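Local atomic coordinates of SusD homolog (PDB entry 3FDH), a protein that probably binds glycans at the outer membrane of Bacteroides thetaiotaomicron as a SusD-like sugar-binding protein. Residues 45-51 and 431-435; 67-71 and 486-490; 331-337 and 424-430. All coordinates share one frame; numbering follows the deposited sequence.

Contact 1. Residues 45-51 and 431-435; sequences ASSYIEY and ATETY
The hydroxyl oxygen of Y51 is gripped from two sources: it hydrogen-bonds the backbone O of Y421 in helix 412-423, and it lies 2.8 Å from OG1 of T434. The single proton of the T434 hydroxyl is also within reach of the carbonyl O of E430, so it is contested between Y51 OH and that carbonyl, just before helix 431-443. The Y51 and T434 side chains come from opposite directions, and OG1 reaches the phenol at its edge, near the ring plane. Further along the same edge, CD2 of Y51 touches CB of A431 at 3.7 Å. One ring face is covered from within the segment by I49 CD1, 3.5 Å above the plane and offset toward the rim. I49 holds CG1 between its backbone N and carbonyl carbon (chi1 48°), which lets CD1 serve both this ring and T434 CG2, 4.0 Å from it.

Helix 40-48 ends here in a Schellman motif, with E50 at C-prime, Y51 N bonded to S46 O and E50 N to S47 O. This turn delivers I49 and Y51 to the first turn of helix 431-443, joining two helices far apart in sequence within the largely helical SusD-like fold. Small residues allow a close approach: the CA atoms of S46 and A431 are 5.3 Å apart, and A45 CB rests 3.5 Å from A431 O. S46 OG brushes A431 CB but bonds to N42 O.

Y435 extends the packing. With CG anti to its backbone N (chi1 174°), its ring receives I49 CG2 in plane at the edge, 4.0 Å from CD1 of Y435. The Y48 and Y435 rings meet obliquely, their planes 48° apart, while the Y435 hydroxyl bonds to P461 O.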
ATOM      1  N   ALA A  45      -1.155   1.304   8.903  1.00 28.52           N
ATOM      2  CA  ALA A  45      -1.913   0.242   8.240  1.00 27.41           C
ATOM      3  C   ALA A  45      -1.395  -1.136   8.614  1.00 28.72           C
ATOM      4  O   ALA A  45      -2.150  -2.095   8.834  1.00 29.88           O
ATOM      5  CB  ALA A  45      -1.882   0.444   6.707  1.00 26.45           C
ATOM      6  N   SER A  46      -0.081  -1.241   8.687  1.00 30.50           N
ATOM      7  CA  SER A  46       0.570  -2.508   9.029  1.00 29.35           C
ATOM      8  C   SER A  46       0.043  -3.071  10.328  1.00 29.46           C
ATOM      9  O   SER A  46      -0.202  -4.269  10.465  1.00 29.60           O
ATOM     10  CB  SER A  46       2.091  -2.353   9.140  1.00 31.57           C
ATOM     11  OG  SER A  46       2.690  -1.957   7.937  1.00 28.23           O
ATOM     12  N   SER A  47      -0.172  -2.164  11.272  1.00 28.67           N
ATOM     13  CA  SER A  47      -0.719  -2.531  12.565  1.00 28.36           C
ATOM     14  C   SER A  47      -2.227  -2.813  12.435  1.00 28.39           C
ATOM     15  O   SER A  47      -2.739  -3.814  12.880  1.00 30.19           O
ATOM     16  CB  SER A  47      -0.543  -1.397  13.590  1.00 29.33           C
ATOM     17  OG  SER A  47      -1.322  -1.627  14.737  1.00 29.09           O
ATOM     18  N   TYR A  48      -2.947  -1.926  11.771  1.00 29.28           N
ATOM     19  CA  TYR A  48      -4.397  -2.083  11.730  1.00 28.55           C
ATOM     20  C   TYR A  48      -4.855  -3.423  11.136  1.00 28.46           C
ATOM     21  O   TYR A  48      -5.802  -4.031  11.652  1.00 30.30           O
ATOM     22  CB  TYR A  48      -5.083  -0.906  11.061  1.00 28.31           C
ATOM     23  CG  TYR A  48      -4.824   0.439  11.664  1.00 30.93           C
ATOM     24  CD1 TYR A  48      -4.519   0.582  13.006  1.00 28.84           C
ATOM     25  CD2 TYR A  48      -5.030   1.594  10.918  1.00 29.77           C
ATOM     26  CE1 TYR A  48      -4.365   1.828  13.558  1.00 28.05           C
ATOM     27  CE2 TYR A  48      -4.861   2.836  11.463  1.00 30.39           C
ATOM     28  CZ  TYR A  48      -4.555   2.954  12.802  1.00 32.62           C
ATOM     29  OH  TYR A  48      -4.420   4.210  13.396  1.00 26.32           O
ATOM     30  N   ILE A  49      -4.197  -3.887  10.075  1.00 29.14           N
ATOM     31  CA  ILE A  49      -4.553  -5.160   9.407  1.00 28.76           C
ATOM     32  C   ILE A  49      -3.596  -6.298   9.721  1.00 28.40           C
ATOM     33  O   ILE A  49      -3.518  -7.322   9.052  1.00 31.47           O
ATOM     34  CB  ILE A  49      -4.911  -5.020   7.906  1.00 30.06           C
ATOM     35  CG1 ILE A  49      -3.900  -4.200   7.128  1.00 30.66           C
ATOM     36  CG2 ILE A  49      -6.284  -4.315   7.835  1.00 25.52           C
ATOM     37  CD1 ILE A  49      -2.556  -4.783   7.041  1.00 28.04           C
ATOM     38  N   GLU A  50      -2.839  -6.039  10.777  1.00 28.58           N
ATOM     39  CA  GLU A  50      -2.064  -7.068  11.462  1.00 26.93           C
ATOM     40  C   GLU A  50      -0.961  -7.774  10.716  1.00 28.32           C
ATOM     41  O   GLU A  50      -0.669  -8.954  10.951  1.00 28.04           O
ATOM     42  CB  GLU A  50      -3.016  -8.053  12.156  1.00 26.84           C
ATOM     43  CG  GLU A  50      -3.941  -7.373  13.194  1.00 26.81           C
ATOM     44  CD  GLU A  50      -4.827  -8.317  13.968  1.00 29.92           C
ATOM     45  OE1 GLU A  50      -4.703  -9.546  13.848  1.00 31.46           O
ATOM     46  OE2 GLU A  50      -5.699  -7.806  14.698  1.00 28.57           O
ATOM     47  N   TYR A  51      -0.309  -7.011   9.853  1.00 28.20           N
ATOM     48  CA  TYR A  51       0.941  -7.483   9.192  1.00 26.24           C
ATOM     49  C   TYR A  51       2.115  -7.421  10.188  1.00 25.94           C
ATOM     50  O   TYR A  51       3.131  -8.162  10.110  1.00 30.47           O
ATOM     51  CB  TYR A  51       1.284  -6.560   8.052  1.00 25.73           C
ATOM     52  CG  TYR A  51       0.596  -6.841   6.743  1.00 28.81           C
ATOM     53  CD1 TYR A  51       0.079  -8.121   6.449  1.00 25.59           C
ATOM     54  CD2 TYR A  51       0.532  -5.855   5.748  1.00 28.68           C
ATOM     55  CE1 TYR A  51      -0.501  -8.392   5.205  1.00 29.04           C
ATOM     56  CE2 TYR A  51      -0.039  -6.111   4.522  1.00 28.28           C
ATOM     57  CZ  TYR A  51      -0.522  -7.372   4.225  1.00 25.01           C
ATOM     58  OH  TYR A  51      -1.096  -7.587   2.984  1.00 25.79           O
ATOM     59  N   ALA A 431       0.846  -2.303   2.707  1.00 28.77           N
ATOM     60  CA  ALA A 431      -0.127  -2.409   3.804  1.00 27.52           C
ATOM     61  C   ALA A 431      -1.179  -1.379   3.557  1.00 28.91           C
ATOM     62  O   ALA A 431      -2.368  -1.542   3.862  1.00 30.85           O
ATOM     63  CB  ALA A 431       0.523  -2.212   5.173  1.00 26.00           C
ATOM     64  N   THR A 432      -0.718  -0.292   2.979  1.00 29.14           N
ATOM     65  CA  THR A 432      -1.616   0.831   2.687  1.00 28.00           C
ATOM     66  C   THR A 432      -2.795   0.297   1.859  1.00 28.16           C
ATOM     67  O   THR A 432      -3.980   0.444   2.181  1.00 27.79           O
ATOM     68  CB  THR A 432      -0.835   1.909   1.887  1.00 30.18           C
ATOM     69  OG1 THR A 432       0.117   2.549   2.755  1.00 29.52           O
ATOM     70  CG2 THR A 432      -1.744   2.960   1.309  1.00 26.30           C
ATOM     71  N   GLU A 433      -2.455  -0.362   0.778  1.00 26.04           N
ATOM     72  CA  GLU A 433      -3.475  -0.910  -0.129  1.00 28.09           C
ATOM     73  C   GLU A 433      -4.233  -2.095   0.511  1.00 27.88           C
ATOM     74  O   GLU A 433      -5.414  -2.268   0.295  1.00 30.32           O
ATOM     75  CB  GLU A 433      -2.842  -1.248  -1.482  1.00 27.73           C
ATOM     76  CG  GLU A 433      -3.777  -1.782  -2.539  1.00 33.06           C
ATOM     77  CD  GLU A 433      -4.851  -0.793  -2.969  1.00 31.41           C
ATOM     78  OE1 GLU A 433      -4.772   0.389  -2.634  1.00 32.92           O
ATOM     79  OE2 GLU A 433      -5.766  -1.221  -3.697  1.00 34.73           O
ATOM     80  N   THR A 434      -3.559  -2.901   1.313  1.00 26.96           N
ATOM     81  CA  THR A 434      -4.243  -4.046   1.960  1.00 28.22           C
ATOM     82  C   THR A 434      -5.335  -3.601   2.888  1.00 28.47           C
ATOM     83  O   THR A 434      -6.393  -4.223   2.995  1.00 27.99           O
ATOM     84  CB  THR A 434      -3.316  -4.898   2.695  1.00 29.37           C
ATOM     85  OG1 THR A 434      -2.480  -5.531   1.720  1.00 28.54           O
ATOM     86  CG2 THR A 434      -4.089  -5.968   3.495  1.00 27.85           C
ATOM     87  N   TYR A 435      -5.073  -2.446   3.465  1.00 28.16           N
ATOM     88  CA  TYR A 435      -6.027  -1.801   4.382  1.00 28.61           C
ATOM     89  C   TYR A 435      -7.276  -1.263   3.639  1.00 29.47           C
ATOM     90  O   TYR A 435      -8.396  -1.345   4.141  1.00 28.47           O
ATOM     91  CB  TYR A 435      -5.308  -0.717   5.143  1.00 30.62           C
ATOM     92  CG  TYR A 435      -6.184   0.115   6.015  1.00 26.50           C
ATOM     93  CD1 TYR A 435      -6.722  -0.402   7.207  1.00 32.89           C
ATOM     94  CD2 TYR A 435      -6.413   1.435   5.710  1.00 31.57           C
ATOM     95  CE1 TYR A 435      -7.519   0.372   8.011  1.00 27.52           C
ATOM     96  CE2 TYR A 435      -7.181   2.214   6.510  1.00 26.32           C
ATOM     97  CZ  TYR A 435      -7.725   1.694   7.668  1.00 32.85           C
ATOM     98  OH  TYR A 435      -8.466   2.543   8.425  1.00 29.95           O
TER

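Contact 2. Residues 67-71 and 486-490; sequences NEPSS and YVYSE
P69 and S70 meet V487 and Y488 in a loop-to-loop contact that ties the loop between helices 57-63 and 76-95 to the C-terminal tail beyond helix 475-481. The phenol oxygen of Y488 sits obliquely over the CB-CG side of the P69 ring, with Y488 OH 3.2 Å from P69 CG. Its neighbour S70 uses CB, which touches CG2 of V487 at 3.6 Å and CE2 of Y488 at 4.0 Å. No direct hydrogen bond joins the two segments; the polar link is a water.

Each partner is positioned by its own loop. S70 N donates to N67 O, closing a turn, and S70 O accepts from the hydroxyl of Y481, a residue of helix 475-481. On the other side, Y486 O takes bonds from both S489 N and E490 N, the V487 backbone pairs with L462, and E490 O is held by R463. V487 is wedged between two aromatic rings of its own segment: CG1 lies over the rim of one face of the Y486 ring, and CG2 lies 3.8 Å above the Y488 ring plane, over its centre. The S70 hydroxyl sits between its backbone N and carbonyl carbon (chi1 66°), where the bridging water can reach it. That water donates to S70 OG at 2.8 Å and lies in the plane of the Y488 ring, hydrogen-bonded to Y488 OH at 2.7 Å.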
ATOM      1  N   ASN A  67      -6.292   6.365  22.021  1.00 31.03           N
ATOM      2  CA  ASN A  67      -6.187   7.748  21.511  1.00 30.84           C
ATOM      3  C   ASN A  67      -5.569   7.927  20.143  1.00 31.09           C
ATOM      4  O   ASN A  67      -6.072   8.660  19.288  1.00 31.16           O
ATOM      5  CB  ASN A  67      -5.327   8.541  22.469  1.00 32.46           C
ATOM      6  CG  ASN A  67      -5.971   8.678  23.836  1.00 36.92           C
ATOM      7  OD1 ASN A  67      -7.181   8.786  23.937  1.00 35.92           O
ATOM      8  ND2 ASN A  67      -5.162   8.644  24.892  1.00 44.41           N
ATOM      9  N   GLU A  68      -4.443   7.263  19.969  1.00 29.88           N
ATOM     10  CA  GLU A  68      -3.626   7.428  18.773  1.00 29.11           C
ATOM     11  C   GLU A  68      -4.376   7.306  17.429  1.00 29.82           C
ATOM     12  O   GLU A  68      -4.166   8.101  16.518  1.00 28.91           O
ATOM     13  CB  GLU A  68      -2.451   6.436  18.795  1.00 29.98           C
ATOM     14  CG  GLU A  68      -1.388   6.616  17.714  1.00 30.04           C
ATOM     15  CD  GLU A  68      -0.506   7.821  17.915  1.00 31.05           C
ATOM     16  OE1 GLU A  68      -0.566   8.468  18.976  1.00 35.47           O
ATOM     17  OE2 GLU A  68       0.304   8.106  16.995  1.00 35.84           O
ATOM     18  N   PRO A  69      -5.254   6.311  17.300  1.00 28.17           N
ATOM     19  CA  PRO A  69      -5.882   6.174  15.988  1.00 27.72           C
ATOM     20  C   PRO A  69      -6.896   7.204  15.604  1.00 28.27           C
ATOM     21  O   PRO A  69      -7.249   7.286  14.428  1.00 29.60           O
ATOM     22  CB  PRO A  69      -6.549   4.784  16.038  1.00 27.46           C
ATOM     23  CG  PRO A  69      -5.963   4.094  17.265  1.00 28.85           C
ATOM     24  CD  PRO A  69      -5.505   5.166  18.181  1.00 29.31           C
ATOM     25  N   SER A  70      -7.318   8.016  16.570  1.00 28.86           N
ATOM     26  CA  SER A  70      -8.398   8.991  16.349  1.00 30.45           C
ATOM     27  C   SER A  70      -7.987  10.446  16.552  1.00 29.69           C
ATOM     28  O   SER A  70      -8.821  11.386  16.487  1.00 29.92           O
ATOM     29  CB  SER A  70      -9.596   8.666  17.257  1.00 30.20           C
ATOM     30  OG  SER A  70      -9.287   8.842  18.634  1.00 29.56           O
ATOM     31  N   SER A  71      -6.716  10.631  16.864  1.00 29.16           N
ATOM     32  CA  SER A  71      -6.155  11.990  17.064  1.00 29.10           C
ATOM     33  C   SER A  71      -5.776  12.650  15.753  1.00 28.81           C
ATOM     34  O   SER A  71      -5.066  12.066  14.952  1.00 29.03           O
ATOM     35  CB  SER A  71      -4.912  11.969  17.985  1.00 29.96           C
ATOM     36  OG  SER A  71      -4.298  13.247  17.981  1.00 30.55           O
ATOM     37  N   TYR A 486     -15.423   9.468  15.287  1.00 31.39           N
ATOM     38  CA  TYR A 486     -16.054   9.096  13.988  1.00 29.19           C
ATOM     39  C   TYR A 486     -15.181   8.122  13.185  1.00 29.87           C
ATOM     40  O   TYR A 486     -15.651   7.356  12.346  1.00 29.69           O
ATOM     41  CB  TYR A 486     -16.400  10.365  13.161  1.00 29.59           C
ATOM     42  CG  TYR A 486     -15.178  10.910  12.459  1.00 25.12           C
ATOM     43  CD1 TYR A 486     -14.166  11.578  13.156  1.00 24.00           C
ATOM     44  CD2 TYR A 486     -14.998  10.686  11.094  1.00 26.95           C
ATOM     45  CE1 TYR A 486     -13.008  12.028  12.493  1.00 27.64           C
ATOM     46  CE2 TYR A 486     -13.870  11.160  10.433  1.00 28.22           C
ATOM     47  CZ  TYR A 486     -12.872  11.809  11.125  1.00 31.04           C
ATOM     48  OH  TYR A 486     -11.738  12.221  10.435  1.00 31.35           O
ATOM     49  N   VAL A 487     -13.895   8.083  13.504  1.00 29.64           N
ATOM     50  CA  VAL A 487     -12.985   7.226  12.738  1.00 28.79           C
ATOM     51  C   VAL A 487     -13.377   5.763  12.962  1.00 27.30           C
ATOM     52  O   VAL A 487     -13.071   4.889  12.162  1.00 29.60           O
ATOM     53  CB  VAL A 487     -11.474   7.462  13.073  1.00 30.55           C
ATOM     54  CG1 VAL A 487     -11.091   8.972  12.905  1.00 25.83           C
ATOM     55  CG2 VAL A 487     -11.145   6.973  14.429  1.00 36.17           C
ATOM     56  N   TYR A 488     -14.111   5.519  14.029  1.00 26.61           N
ATOM     57  CA  TYR A 488     -14.489   4.158  14.361  1.00 29.94           C
ATOM     58  C   TYR A 488     -15.918   3.820  13.991  1.00 29.07           C
ATOM     59  O   TYR A 488     -16.297   2.650  14.043  1.00 30.68           O
ATOM     60  CB  TYR A 488     -14.332   3.896  15.859  1.00 29.85           C
ATOM     61  CG  TYR A 488     -12.928   4.048  16.410  1.00 29.58           C
ATOM     62  CD1 TYR A 488     -11.926   3.232  15.977  1.00 29.10           C
ATOM     63  CD2 TYR A 488     -12.632   4.988  17.381  1.00 32.94           C
ATOM     64  CE1 TYR A 488     -10.621   3.345  16.496  1.00 33.62           C
ATOM     65  CE2 TYR A 488     -11.355   5.112  17.906  1.00 31.53           C
ATOM     66  CZ  TYR A 488     -10.349   4.286  17.452  1.00 33.47           C
ATOM     67  OH  TYR A 488      -9.073   4.382  17.987  1.00 33.07           O
ATOM     68  N   SER A 489     -16.719   4.837  13.686  1.00 30.24           N
ATOM     69  CA  SER A 489     -18.132   4.628  13.373  1.00 28.43           C
ATOM     70  C   SER A 489     -18.587   5.034  11.958  1.00 30.44           C
ATOM     71  O   SER A 489     -19.613   4.604  11.501  1.00 30.99           O
ATOM     72  CB  SER A 489     -18.984   5.424  14.352  1.00 26.61           C
ATOM     73  OG  SER A 489     -18.667   6.788  14.243  1.00 33.40           O
ATOM     74  N   GLU A 490     -17.801   5.835  11.258  1.00 29.44           N
ATOM     75  CA  GLU A 490     -18.224   6.354   9.966  1.00 27.53           C
ATOM     76  C   GLU A 490     -17.386   5.800   8.846  1.00 27.56           C
ATOM     77  O   GLU A 490     -16.305   6.289   8.594  1.00 28.65           O
ATOM     78  CB  GLU A 490     -18.101   7.875   9.955  1.00 26.60           C
ATOM     79  CG  GLU A 490     -19.113   8.591  10.891  1.00 28.70           C
ATOM     80  CD  GLU A 490     -20.528   8.470  10.420  1.00 35.65           C
ATOM     81  OE1 GLU A 490     -20.750   8.022   9.283  1.00 30.95           O
ATOM     82  OE2 GLU A 490     -21.456   8.845  11.185  1.00 30.72           O
TER
HETATM   83  O   HOH W   1      -8.638   6.384  19.707  1.00 23.57           O

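Contact 3. Residues 331-337 and 424-430; sequences LLMSYHE and MWGASGE
A buried polar contact centred on a His-carboxylate hydrogen bond joins the N-terminal end of helix 335-348 to the loop between helices 412-423 and 431-443, close to the centre of the folded molecule. H336 NE2 donates to OE1 of E430 at 2.6 Å, in the imidazole plane and onto the syn lone pair, with the carboxylate turned 82° from the ring. The other oxygen, OE2, accepts from S334 OG at 2.6 Å on its syn side. S334 is also the N-cap, its OG accepting from E337 N, so one hydroxyl caps the helix and binds the glutamate. Poised between its backbone N and carbonyl carbon (chi1 66°), that OG sits over the centre of the H336 ring, 3.1 Å above it.

Away from this core, L331 N donates to S428 O at 2.8 Å, in the carbonyl plane, and L331 CD1 packs on S428 CB. A water bridges L331 O and G429 O. Selenomethionine M424 touches the H336 ring edge with CG, and its bend at chi3 brings CE within 3.8 Å of E337 OE1, which is salt-bridged to R204.

A second water accepts from S334 N and lies 2.6 Å from E430 OE2. H336, S334, water and the helix N-terminus probably stabilise the buried E430 carboxylate as an anion, an effect that the E337 carboxylate, itself paired with R204, probably counteracts in part.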
ATOM      1  N   LEU A 331       6.931  -0.248  -3.758  1.00 28.86           N
ATOM      2  CA  LEU A 331       6.018  -0.615  -4.847  1.00 29.67           C
ATOM      3  C   LEU A 331       4.741   0.268  -4.788  1.00 28.44           C
ATOM      4  O   LEU A 331       3.865   0.108  -3.924  1.00 31.92           O
ATOM      5  CB  LEU A 331       5.717  -2.129  -4.811  1.00 25.58           C
ATOM      6  CG  LEU A 331       6.938  -3.044  -4.916  1.00 27.98           C
ATOM      7  CD1 LEU A 331       6.503  -4.533  -4.913  1.00 25.73           C
ATOM      8  CD2 LEU A 331       7.768  -2.669  -6.095  1.00 27.66           C
ATOM      9  N   LEU A 332       4.680   1.246  -5.701  1.00 26.65           N
ATOM     10  CA  LEU A 332       3.503   2.122  -5.842  1.00 27.95           C
ATOM     11  C   LEU A 332       2.363   1.260  -6.340  1.00 29.21           C
ATOM     12  O   LEU A 332       1.202   1.489  -6.004  1.00 30.83           O
ATOM     13  CB  LEU A 332       3.735   3.325  -6.725  1.00 27.70           C
ATOM     14  CG  LEU A 332       4.646   4.408  -6.138  1.00 29.73           C
ATOM     15  CD1 LEU A 332       4.731   5.638  -7.083  1.00 29.64           C
ATOM     16  CD2 LEU A 332       4.178   4.864  -4.765  1.00 33.08           C
HETATM   17  N   MSE A 333       2.716   0.254  -7.134  1.00 29.68           N
HETATM   18  CA  MSE A 333       1.734  -0.753  -7.521  1.00 28.97           C
HETATM   19  C   MSE A 333       2.457  -1.916  -8.115  1.00 29.30           C
HETATM   20  O   MSE A 333       3.217  -1.760  -9.090  1.00 27.99           O
HETATM   21  CB  MSE A 333       0.645  -0.200  -8.448  1.00 31.24           C
HETATM   22  CG  MSE A 333      -0.571  -1.173  -8.525  1.00 31.16           C
HETATM   23 SE   MSE A 333      -1.851  -0.779  -9.936  0.75 22.98          SE
HETATM   24  CE  MSE A 333      -2.785  -2.476  -9.850  1.00 23.61           C
ATOM     25  N   SER A 334       2.253  -3.069  -7.476  1.00 29.08           N
ATOM     26  CA  SER A 334       2.926  -4.305  -7.869  1.00 28.15           C
ATOM     27  C   SER A 334       2.235  -5.125  -8.935  1.00 28.99           C
ATOM     28  O   SER A 334       1.027  -5.051  -9.171  1.00 29.40           O
ATOM     29  CB  SER A 334       3.170  -5.168  -6.658  1.00 28.04           C
ATOM     30  OG  SER A 334       1.949  -5.621  -6.107  1.00 26.77           O
ATOM     31  N   TYR A 335       3.064  -5.932  -9.600  1.00 27.56           N
ATOM     32  CA  TYR A 335       2.543  -6.847 -10.566  1.00 28.22           C
ATOM     33  C   TYR A 335       1.635  -7.842  -9.867  1.00 26.71           C
ATOM     34  O   TYR A 335       0.562  -8.182 -10.370  1.00 25.61           O
ATOM     35  CB  TYR A 335       3.666  -7.569 -11.289  1.00 27.47           C
ATOM     36  CG  TYR A 335       3.226  -8.685 -12.223  1.00 28.07           C
ATOM     37  CD1 TYR A 335       2.482  -8.440 -13.363  1.00 27.63           C
ATOM     38  CD2 TYR A 335       3.598 -10.007 -11.968  1.00 28.29           C
ATOM     39  CE1 TYR A 335       2.086  -9.482 -14.188  1.00 28.76           C
ATOM     40  CE2 TYR A 335       3.236 -11.037 -12.805  1.00 31.45           C
ATOM     41  CZ  TYR A 335       2.488 -10.781 -13.903  1.00 34.77           C
ATOM     42  OH  TYR A 335       2.163 -11.846 -14.727  1.00 30.87           O
ATOM     43  N   HIS A 336       2.025  -8.255  -8.664  1.00 27.68           N
ATOM     44  CA  HIS A 336       1.214  -9.247  -7.938  1.00 27.95           C
ATOM     45  C   HIS A 336      -0.135  -8.660  -7.610  1.00 29.51           C
ATOM     46  O   HIS A 336      -1.137  -9.345  -7.740  1.00 27.86           O
ATOM     47  CB  HIS A 336       1.883  -9.941  -6.709  1.00 30.05           C
ATOM     48  CG  HIS A 336       2.523  -9.024  -5.724  1.00 26.90           C
ATOM     49  ND1 HIS A 336       3.822  -8.561  -5.876  1.00 29.00           N
ATOM     50  CD2 HIS A 336       2.064  -8.514  -4.550  1.00 29.46           C
ATOM     51  CE1 HIS A 336       4.117  -7.785  -4.841  1.00 32.31           C
ATOM     52  NE2 HIS A 336       3.059  -7.724  -4.039  1.00 27.91           N
ATOM     53  N   GLU A 337      -0.157  -7.400  -7.194  1.00 29.98           N
ATOM     54  CA  GLU A 337      -1.441  -6.753  -6.889  1.00 29.53           C
ATOM     55  C   GLU A 337      -2.322  -6.768  -8.135  1.00 29.93           C
ATOM     56  O   GLU A 337      -3.523  -7.027  -8.081  1.00 31.55           O
ATOM     57  CB  GLU A 337      -1.300  -5.298  -6.400  1.00 30.06           C
ATOM     58  CG  GLU A 337      -2.645  -4.652  -6.285  1.00 29.18           C
ATOM     59  CD  GLU A 337      -2.645  -3.168  -5.964  1.00 32.03           C
ATOM     60  OE1 GLU A 337      -1.626  -2.568  -5.544  1.00 32.28           O
ATOM     61  OE2 GLU A 337      -3.693  -2.579  -6.201  1.00 30.53           O
HETATM   62  N   MSE A 424       0.943  -9.249   0.099  1.00 27.08           N
HETATM   63  CA  MSE A 424       1.085  -7.787   0.273  1.00 28.25           C
HETATM   64  C   MSE A 424       1.685  -7.357   1.629  1.00 29.25           C
HETATM   65  O   MSE A 424       1.898  -6.195   1.939  1.00 26.71           O
HETATM   66  CB  MSE A 424      -0.206  -7.109  -0.172  1.00 29.30           C
HETATM   67  CG  MSE A 424      -0.415  -7.250  -1.620  1.00 31.79           C
HETATM   68 SE   MSE A 424      -1.949  -6.415  -2.411  0.75 25.66          SE
HETATM   69  CE  MSE A 424      -1.464  -4.525  -2.322  1.00 34.43           C
ATOM     70  N   TRP A 425       2.102  -8.387   2.338  1.00 30.00           N
ATOM     71  CA  TRP A 425       2.930  -8.266   3.560  1.00 28.95           C
ATOM     72  C   TRP A 425       4.381  -8.170   3.093  1.00 27.61           C
ATOM     73  O   TRP A 425       4.863  -8.984   2.328  1.00 29.14           O
ATOM     74  CB  TRP A 425       2.798  -9.534   4.391  1.00 29.01           C
ATOM     75  CG  TRP A 425       3.690  -9.626   5.558  1.00 28.79           C
ATOM     76  CD1 TRP A 425       3.901  -8.657   6.500  1.00 23.51           C
ATOM     77  CD2 TRP A 425       4.429 -10.769   5.990  1.00 25.54           C
ATOM     78  NE1 TRP A 425       4.753  -9.098   7.482  1.00 25.61           N
ATOM     79  CE2 TRP A 425       5.120 -10.391   7.175  1.00 27.92           C
ATOM     80  CE3 TRP A 425       4.594 -12.086   5.491  1.00 24.83           C
ATOM     81  CZ2 TRP A 425       5.918 -11.269   7.871  1.00 28.74           C
ATOM     82  CZ3 TRP A 425       5.432 -12.928   6.157  1.00 28.62           C
ATOM     83  CH2 TRP A 425       6.064 -12.535   7.359  1.00 27.87           C
ATOM     84  N   GLY A 426       5.074  -7.182   3.595  1.00 28.59           N
ATOM     85  CA  GLY A 426       6.461  -6.935   3.278  1.00 25.71           C
ATOM     86  C   GLY A 426       7.015  -5.571   3.633  1.00 26.75           C
ATOM     87  O   GLY A 426       6.473  -4.864   4.512  1.00 27.77           O
ATOM     88  N   ALA A 427       8.071  -5.213   2.921  1.00 28.69           N
ATOM     89  CA  ALA A 427       8.781  -3.919   3.050  1.00 28.71           C
ATOM     90  C   ALA A 427       8.474  -3.044   1.849  1.00 28.99           C
ATOM     91  O   ALA A 427       9.111  -1.994   1.612  1.00 30.91           O
ATOM     92  CB  ALA A 427      10.339  -4.183   3.136  1.00 26.81           C
ATOM     93  N   SER A 428       7.495  -3.484   1.067  1.00 30.36           N
ATOM     94  CA  SER A 428       7.146  -2.848  -0.223  1.00 29.61           C
ATOM     95  C   SER A 428       6.195  -1.653  -0.189  1.00 29.39           C
ATOM     96  O   SER A 428       5.958  -1.015  -1.226  1.00 30.78           O
ATOM     97  CB  SER A 428       6.610  -3.891  -1.224  1.00 29.61           C
ATOM     98  OG  SER A 428       7.527  -4.961  -1.399  1.00 26.95           O
ATOM     99  N   GLY A 429       5.641  -1.380   0.987  1.00 28.41           N
ATOM    100  CA  GLY A 429       4.666  -0.302   1.171  1.00 28.06           C
ATOM    101  C   GLY A 429       3.249  -0.704   0.803  1.00 28.35           C
ATOM    102  O   GLY A 429       2.428   0.147   0.505  1.00 27.69           O
ATOM    103  N   GLU A 430       2.947  -1.999   0.847  1.00 28.77           N
ATOM    104  CA  GLU A 430       1.609  -2.512   0.404  1.00 28.51           C
ATOM    105  C   GLU A 430       0.509  -2.632   1.458  1.00 30.03           C
ATOM    106  O   GLU A 430      -0.648  -2.971   1.139  1.00 28.89           O
ATOM    107  CB  GLU A 430       1.780  -3.831  -0.363  1.00 30.29           C
ATOM    108  CG  GLU A 430       2.545  -3.650  -1.659  1.00 27.32           C
ATOM    109  CD  GLU A 430       2.559  -4.899  -2.528  1.00 26.20           C
ATOM    110  OE1 GLU A 430       3.122  -5.932  -2.091  1.00 32.23           O
ATOM    111  OE2 GLU A 430       2.012  -4.836  -3.658  1.00 32.42           O
TER
HETATM  112  O   HOH W   2       3.730   1.958  -1.484  1.00 25.64           O
HETATM  113  O   HOH W   3       0.979  -2.821  -4.869  1.00 19.86           O

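How the contacts relate
Contacts 1 and 3 adjoin close to the centre of the folded molecule, their centres about 12 Å apart, because 424-430 runs directly into 431-435 at the start of helix 431-443. Y51 of contact 1 reaches M424 and W425 of contact 3, so the turn that follows helix 40-48 touches both the 424-430 loop and helix 431-443. Contact 2 lies farther out, its centre about 16 Å from contact 1 and 26 Å from contact 3, and meets contact 1 where Y48 touches P69. Along the chain the order is 45-51, 67-71, 331-337, 424-430, 431-435, 486-490: contacts 1 and 2 cross, and both enclose contact 3. N-terminal elements are thereby fastened to helix 431-443 and to the C-terminal tail.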